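Long-range contacts in protein Pcdhgb2 (Mus musculus, PDB 5SZR), which probably acts as a calcium-dependent cell-adhesion protein that may help establish specific neuronal connections, here represented by extracellular cadherin domains 3 to 6: residues S11-D17 against Q97-E103; G143-C147 against K162-K166. All blocks are in the same frame, centred on the assembly; numbering follows the deposited sequence. Where two conformers were deposited one is given.

Contact 1 of 2, residues S11-D17 against Q97-E103. With CA (calcium ion), chain K; CA (calcium ion), chain J.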
loop_
_atom_site.group_PDB
_atom_site.type_symbol
_atom_site.label_atom_id
_atom_site.label_comp_id
_atom_site.label_asym_id
_atom_site.label_seq_id
_atom_site.Cartn_x
_atom_site.Cartn_y
_atom_site.Cartn_z
ATOM N N SER A 11 38.390 -61.197 -16.685
ATOM C CA SER A 11 37.915 -59.863 -16.320
ATOM C C SER A 11 36.755 -59.468 -17.223
ATOM O O SER A 11 36.886 -59.492 -18.452
ATOM C CB SER A 11 39.035 -58.824 -16.413
ATOM O OG SER A 11 39.993 -59.009 -15.386
ATOM N N VAL A 12 35.624 -59.109 -16.612
ATOM C CA VAL A 12 34.458 -58.616 -17.334
ATOM C C VAL A 12 33.954 -57.355 -16.645
ATOM O O VAL A 12 34.157 -57.160 -15.442
ATOM C CB VAL A 12 33.328 -59.670 -17.421
ATOM C CG1 VAL A 12 33.800 -60.904 -18.162
ATOM C CG2 VAL A 12 32.823 -60.034 -16.033
ATOM N N THR A 13 33.301 -56.489 -17.419
ATOM C CA THR A 13 32.655 -55.292 -16.894
ATOM C C THR A 13 31.157 -55.362 -17.153
ATOM O O THR A 13 30.718 -55.847 -18.200
ATOM C CB THR A 13 33.216 -54.005 -17.517
ATOM O OG1 THR A 13 32.786 -53.901 -18.880
ATOM C CG2 THR A 13 34.734 -53.987 -17.458
ATOM N N LEU A 14 30.372 -54.869 -16.200
ATOM C CA LEU A 14 28.922 -54.842 -16.317
ATOM C C LEU A 14 28.398 -53.457 -15.977
ATOM O O LEU A 14 28.839 -52.837 -15.003
ATOM C CB LEU A 14 28.257 -55.871 -15.392
ATOM C CG LEU A 14 28.653 -57.344 -15.507
ATOM C CD1 LEU A 14 27.857 -58.184 -14.513
ATOM C CD2 LEU A 14 28.459 -57.853 -16.926
ATOM N N ARG A 15 27.467 -52.968 -16.791
ATOM C CA ARG A 15 26.740 -51.756 -16.441
ATOM C C ARG A 15 25.777 -52.057 -15.300
ATOM O O ARG A 15 25.140 -53.113 -15.266
ATOM C CB ARG A 15 25.986 -51.218 -17.655
ATOM C CG ARG A 15 26.887 -50.701 -18.772
ATOM C CD ARG A 15 26.087 -50.401 -20.032
ATOM N NE ARG A 15 26.843 -49.603 -20.994
ATOM C CZ ARG A 15 27.590 -50.109 -21.970
ATOM N NH1 ARG A 15 28.238 -49.298 -22.794
ATOM N NH2 ARG A 15 27.692 -51.423 -22.121
ATOM N N GLU A 16 25.674 -51.122 -14.354
ATOM C CA GLU A 16 24.869 -51.382 -13.164
ATOM C C GLU A 16 23.385 -51.557 -13.467
ATOM O O GLU A 16 22.647 -52.009 -12.585
ATOM C CB GLU A 16 25.062 -50.265 -12.136
ATOM C CG GLU A 16 24.665 -48.878 -12.611
ATOM C CD GLU A 16 24.547 -47.884 -11.461
ATOM O OE1 GLU A 16 24.222 -48.309 -10.333
ATOM O OE2 GLU A 16 24.789 -46.683 -11.685
ATOM N N ASP A 17 22.933 -51.249 -14.681
ATOM C CA ASP A 17 21.518 -51.321 -15.014
ATOM C C ASP A 17 21.131 -52.591 -15.765
ATOM O O ASP A 17 19.989 -52.693 -16.222
ATOM C CB ASP A 17 21.103 -50.092 -15.831
ATOM C CG ASP A 17 21.768 -50.045 -17.195
ATOM O OD1 ASP A 17 21.271 -50.710 -18.129
ATOM O OD2 ASP A 17 22.785 -49.335 -17.338
ATOM N N GLN A 97 37.089 -61.414 -12.108
ATOM C CA GLN A 97 36.966 -60.109 -11.470
ATOM C C GLN A 97 35.954 -59.284 -12.254
ATOM O O GLN A 97 36.206 -58.908 -13.404
ATOM C CB GLN A 97 38.323 -59.420 -11.397
ATOM C CG GLN A 97 39.279 -60.130 -10.467
ATOM C CD GLN A 97 40.609 -59.435 -10.353
ATOM O OE1 GLN A 97 40.679 -58.251 -10.018
ATOM N NE2 GLN A 97 41.678 -60.167 -10.630
ATOM N N VAL A 98 34.808 -59.020 -11.635
ATOM C CA VAL A 98 33.689 -58.350 -12.285
ATOM C C VAL A 98 33.718 -56.883 -11.892
ATOM O O VAL A 98 33.572 -56.539 -10.711
ATOM C CB VAL A 98 32.348 -58.997 -11.904
ATOM C CG1 VAL A 98 31.197 -58.238 -12.541
ATOM C CG2 VAL A 98 32.328 -60.460 -12.329
ATOM N N LYS A 99 33.909 -56.019 -12.882
ATOM C CA LYS A 99 33.931 -54.578 -12.680
ATOM C C LYS A 99 32.560 -54.010 -13.022
ATOM O O LYS A 99 31.963 -54.380 -14.038
ATOM C CB LYS A 99 35.018 -53.938 -13.542
ATOM C CG LYS A 99 34.988 -52.429 -13.568
ATOM C CD LYS A 99 36.111 -51.880 -14.435
ATOM C CE LYS A 99 36.022 -50.366 -14.548
ATOM N NZ LYS A 99 37.104 -49.796 -15.398
ATOM N N ILE A 100 32.050 -53.135 -12.161
ATOM C CA ILE A 100 30.748 -52.512 -12.362
ATOM C C ILE A 100 30.967 -51.102 -12.886
ATOM O O ILE A 100 31.890 -50.399 -12.451
ATOM C CB ILE A 100 29.925 -52.507 -11.061
ATOM C CG1 ILE A 100 29.852 -53.918 -10.478
ATOM C CG2 ILE A 100 28.520 -51.957 -11.306
ATOM C CD1 ILE A 100 29.280 -54.949 -11.431
ATOM N N LEU A 101 30.133 -50.692 -13.837
ATOM C CA LEU A 101 30.216 -49.368 -14.433
ATOM C C LEU A 101 29.126 -48.468 -13.869
ATOM O O LEU A 101 27.977 -48.888 -13.707
ATOM C CB LEU A 101 30.098 -49.447 -15.956
ATOM C CG LEU A 101 31.283 -50.142 -16.627
ATOM C CD1 LEU A 101 31.074 -50.245 -18.128
ATOM C CD2 LEU A 101 32.573 -49.405 -16.304
ATOM N N ASP A 102 29.497 -47.228 -13.570
ATOM C CA ASP A 102 28.565 -46.273 -12.992
ATOM C C ASP A 102 27.644 -45.709 -14.066
ATOM O O ASP A 102 28.108 -45.226 -15.103
ATOM C CB ASP A 102 29.328 -45.140 -12.308
ATOM C CG ASP A 102 28.436 -43.962 -11.957
ATOM O OD1 ASP A 102 27.322 -44.189 -11.440
ATOM O OD2 ASP A 102 28.852 -42.812 -12.211
ATOM N N GLU A 103 26.339 -45.771 -13.811
ATOM C CA GLU A 103 25.333 -45.110 -14.625
ATOM C C GLU A 103 24.718 -43.962 -13.837
ATOM O O GLU A 103 24.741 -43.941 -12.603
ATOM C CB GLU A 103 24.231 -46.082 -15.061
ATOM C CG GLU A 103 24.723 -47.297 -15.841
ATOM C CD GLU A 103 25.229 -46.941 -17.227
ATOM O OE1 GLU A 103 26.268 -47.500 -17.647
ATOM O OE2 GLU A 103 24.585 -46.099 -17.893
HETATM CA CA CA K . 25.018 -44.662 -10.256
HETATM CA CA CA J . 22.764 -47.129 -8.612
HETATM O O HOH W 1 21.188 -45.961 -6.694
HETATM O O HOH W 2 21.064 -48.683 -8.891
#
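With CG lodged between its backbone N and carbonyl carbon (chi1 60°) and the chain extended beyond it, Glu16 sends its carboxylate past Glu103, the two side chains sliding by each other in opposite directions. Glu103 takes the other course: its chain bends at chi2 (-70°), which brings its carboxylate beside Arg15 and Asp17. The two acids therefore do different work. Glu16 OE2 accepts a hydrogen bond from the backbone N of Glu103 at 2.8 Å, on the anti side of the carboxylate, and the same oxygen binds one calcium ion at 2.5 Å. Asp102 OD1 and the carbonyl oxygen of Glu103 join it on that ion. Glu16 OE1 reaches the second calcium, which also carries two waters, so a single carboxylate bridges the pair. Glu103 OE1 instead lies near the aliphatic part of Arg15; in the conformer described NE is 4.0 Å from Glu103 OE1, a long and doubtful salt bridge. Glu103 OE2 stands 3.7 Å from Asp17 OD2, a like-charge approach.

Behind the site, strands 11-15 and 97-101 run parallel, joined by five backbone hydrogen bonds from Val12 N to Gln97 O through Glu16 N to Leu101 O. Val12, Leu14, Val98 and Ile100 share the inner face; Val12 CG2 meets Val98 CG2 at 3.8 Å, and Leu14 CD1 packs on Val98 CG1. On the other face, Thr13 CG2 lies alongside the extended Lys99 chain, 3.9 Å from CB. Asp71, Glu73, Asp105 and Asp138 help complete the coordination. A parallel edge strand paired with the last strand of the domain, delivering a bridging glutamate to interdomain calcium, is the classical arrangement at a cadherin domain junction.

Contact 2 of 2, residues G143-C147 against K162-K166; sequences GDVYC and KNYYK
Strands 145-147 and 164-166 run almost exactly parallel, 2° apart, but their axes stay 8.9 Å from each other, because they belong to the two opposed sheets of a cadherin beta-sandwich and meet mainly through side chains across its interior. Tyr165 spans the gap. Its CG sits anti to the carbonyl carbon (chi1 -62°), and the ring lies against Cys147, whose CB lies over one face, offset toward the rim and 4.1 Å from the centroid. The sulfur takes a more oblique place, with SG 3.8 Å from Tyr165 CE2, a sulfur-aromatic contact beside the CH-pi one. At the far end of the ring the phenol oxygen gains a polar partner: Cys147 N makes a weak hydrogen bond to Tyr165 OH at 3.3 Å. That oxygen also lies 3.8 Å from CD1 of Tyr146, whose side chain crosses the Tyr165 side chain at about a right angle. Leu157 touches both Cys147 and Tyr165.

Toward the end of the sandwich the contact turns polar. Lys162, extended until a bend at its last torsion (chi4 -57°), brings NZ to Asp144 OD1 in a salt bridge, NZ meeting OD1 nearly along its C-O axis; the modelled 2.5 Å between NZ and OD1 is shorter than usual and its exact value doubtful. The two side chains cross at about a right angle. The other carboxylate oxygen, OD2, receives a weak hydrogen bond from the Tyr146 hydroxyl, so both oxygens of Asp144 have partners, and Arg190 adds a cation-pi contact to the Tyr146 ring. Beside the salt bridge, a single water links the segments: it accepts from Val145 N at 2.9 Å and donates both to Gly143 O and, 3.0 Å away, to Asn163 OD1.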
loop_
_atom_site.group_PDB
_atom_site.type_symbol
_atom_site.label_atom_id
_atom_site.label_comp_id
_atom_site.label_asym_id
_atom_site.label_seq_id
_atom_site.Cartn_x
_atom_site.Cartn_y
_atom_site.Cartn_z
ATOM N N GLY A 143 27.816 -37.339 -11.103
ATOM C CA GLY A 143 27.697 -36.695 -9.814
ATOM C C GLY A 143 28.090 -35.234 -9.777
ATOM O O GLY A 143 28.051 -34.624 -8.704
ATOM N N ASP A 144 28.470 -34.652 -10.911
ATOM C CA ASP A 144 28.867 -33.250 -10.976
ATOM C C ASP A 144 27.614 -32.402 -11.174
ATOM O O ASP A 144 26.994 -32.441 -12.242
ATOM C CB ASP A 144 29.868 -33.029 -12.105
ATOM C CG ASP A 144 30.814 -31.879 -11.829
ATOM O OD1 ASP A 144 31.312 -31.777 -10.687
ATOM O OD2 ASP A 144 31.063 -31.078 -12.754
ATOM N N VAL A 145 27.244 -31.635 -10.147
ATOM C CA VAL A 145 26.002 -30.869 -10.135
ATOM C C VAL A 145 26.322 -29.382 -10.192
ATOM O O VAL A 145 27.324 -28.919 -9.635
ATOM C CB VAL A 145 25.157 -31.191 -8.884
ATOM C CG1 VAL A 145 23.805 -30.478 -8.936
ATOM C CG2 VAL A 145 24.970 -32.682 -8.742
ATOM N N TYR A 146 25.458 -28.631 -10.872
ATOM C CA TYR A 146 25.540 -27.179 -10.901
ATOM C C TYR A 146 24.142 -26.590 -10.790
ATOM O O TYR A 146 23.167 -27.164 -11.283
ATOM C CB TYR A 146 26.233 -26.675 -12.169
ATOM C CG TYR A 146 27.711 -26.986 -12.194
ATOM C CD1 TYR A 146 28.642 -26.071 -11.718
ATOM C CD2 TYR A 146 28.175 -28.202 -12.678
ATOM C CE1 TYR A 146 29.996 -26.355 -11.736
ATOM C CE2 TYR A 146 29.524 -28.495 -12.700
ATOM C CZ TYR A 146 30.431 -27.570 -12.229
ATOM O OH TYR A 146 31.774 -27.859 -12.246
ATOM N N CYS A 147 24.056 -25.437 -10.131
ATOM C CA CYS A 147 22.789 -24.797 -9.823
ATOM C C CYS A 147 22.651 -23.472 -10.558
ATOM O O CYS A 147 23.636 -22.836 -10.942
ATOM C CB CYS A 147 22.648 -24.547 -8.323
ATOM S SG CYS A 147 22.576 -26.020 -7.325
ATOM N N LYS A 162 33.106 -25.508 -4.239
ATOM C CA LYS A 162 32.408 -26.505 -5.044
ATOM C C LYS A 162 31.281 -27.149 -4.244
ATOM O O LYS A 162 31.494 -27.639 -3.132
ATOM C CB LYS A 162 33.387 -27.573 -5.541
ATOM C CG LYS A 162 32.836 -28.428 -6.680
ATOM C CD LYS A 162 33.913 -29.310 -7.292
ATOM C CE LYS A 162 33.546 -29.748 -8.706
ATOM N NZ LYS A 162 32.240 -30.460 -8.769
ATOM N N ASN A 163 30.079 -27.134 -4.825
ATOM C CA ASN A 163 28.830 -27.658 -4.272
ATOM C C ASN A 163 28.234 -26.761 -3.193
ATOM O O ASN A 163 27.265 -27.165 -2.535
ATOM C CB ASN A 163 28.986 -29.075 -3.710
ATOM C CG ASN A 163 29.674 -30.010 -4.676
ATOM O OD1 ASN A 163 29.491 -29.910 -5.890
ATOM N ND2 ASN A 163 30.482 -30.922 -4.145
ATOM N N TYR A 164 28.767 -25.559 -2.989
ATOM C CA TYR A 164 28.247 -24.632 -1.987
ATOM C C TYR A 164 27.914 -23.298 -2.641
ATOM O O TYR A 164 28.748 -22.720 -3.350
ATOM C CB TYR A 164 29.247 -24.432 -0.845
ATOM C CG TYR A 164 29.398 -25.649 0.036
ATOM C CD1 TYR A 164 28.595 -25.821 1.159
ATOM C CD2 TYR A 164 30.333 -26.632 -0.257
ATOM C CE1 TYR A 164 28.726 -26.937 1.965
ATOM C CE2 TYR A 164 30.470 -27.747 0.541
ATOM C CZ TYR A 164 29.667 -27.894 1.651
ATOM O OH TYR A 164 29.803 -29.008 2.443
ATOM N N TYR A 165 26.701 -22.811 -2.399
ATOM C CA TYR A 165 26.237 -21.562 -2.981
ATOM C C TYR A 165 25.644 -20.667 -1.903
ATOM O O TYR A 165 25.135 -21.141 -0.883
ATOM C CB TYR A 165 25.180 -21.793 -4.073
ATOM C CG TYR A 165 25.651 -22.596 -5.269
ATOM C CD1 TYR A 165 26.146 -21.965 -6.403
ATOM C CD2 TYR A 165 25.579 -23.981 -5.271
ATOM C CE1 TYR A 165 26.563 -22.690 -7.499
ATOM C CE2 TYR A 165 25.998 -24.716 -6.362
ATOM C CZ TYR A 165 26.487 -24.067 -7.476
ATOM O OH TYR A 165 26.907 -24.803 -8.569
ATOM N N LYS A 166 25.712 -19.362 -2.145
ATOM C CA LYS A 166 24.984 -18.371 -1.367
ATOM C C LYS A 166 23.992 -17.691 -2.297
ATOM O O LYS A 166 24.381 -17.176 -3.351
ATOM C CB LYS A 166 25.925 -17.344 -0.735
ATOM C CG LYS A 166 26.781 -17.901 0.382
ATOM C CD LYS A 166 27.601 -16.813 1.051
ATOM C CE LYS A 166 28.639 -17.410 1.992
ATOM N NZ LYS A 166 29.385 -16.357 2.735
HETATM O O HOH W 3 28.758 -32.124 -7.741
#

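Overall arrangement
The two contacts follow one another along the chain and belong to successive cadherin domains, contact 1 closing before contact 2 opens. Their centres lie 28 Å apart, yet their nearest atoms approach to about 6 Å without touching. Contact 1 joins neighbouring strands within the mixed sheet of the first domain of this fragment; contact 2 links the mixed sheet of the next domain to its antiparallel sheet. Calcium ions occupy the junction between them. Asp138, shortly before 143-147 in sequence, shares an ion with Glu16, Asp102 and Glu103, while Val145 lies near Asp136 and Asp189 of a further calcium site. The example illustrates how cadherins couple self-contained sandwiches through metal-bound linkers, which are generally thought to stiffen the rod.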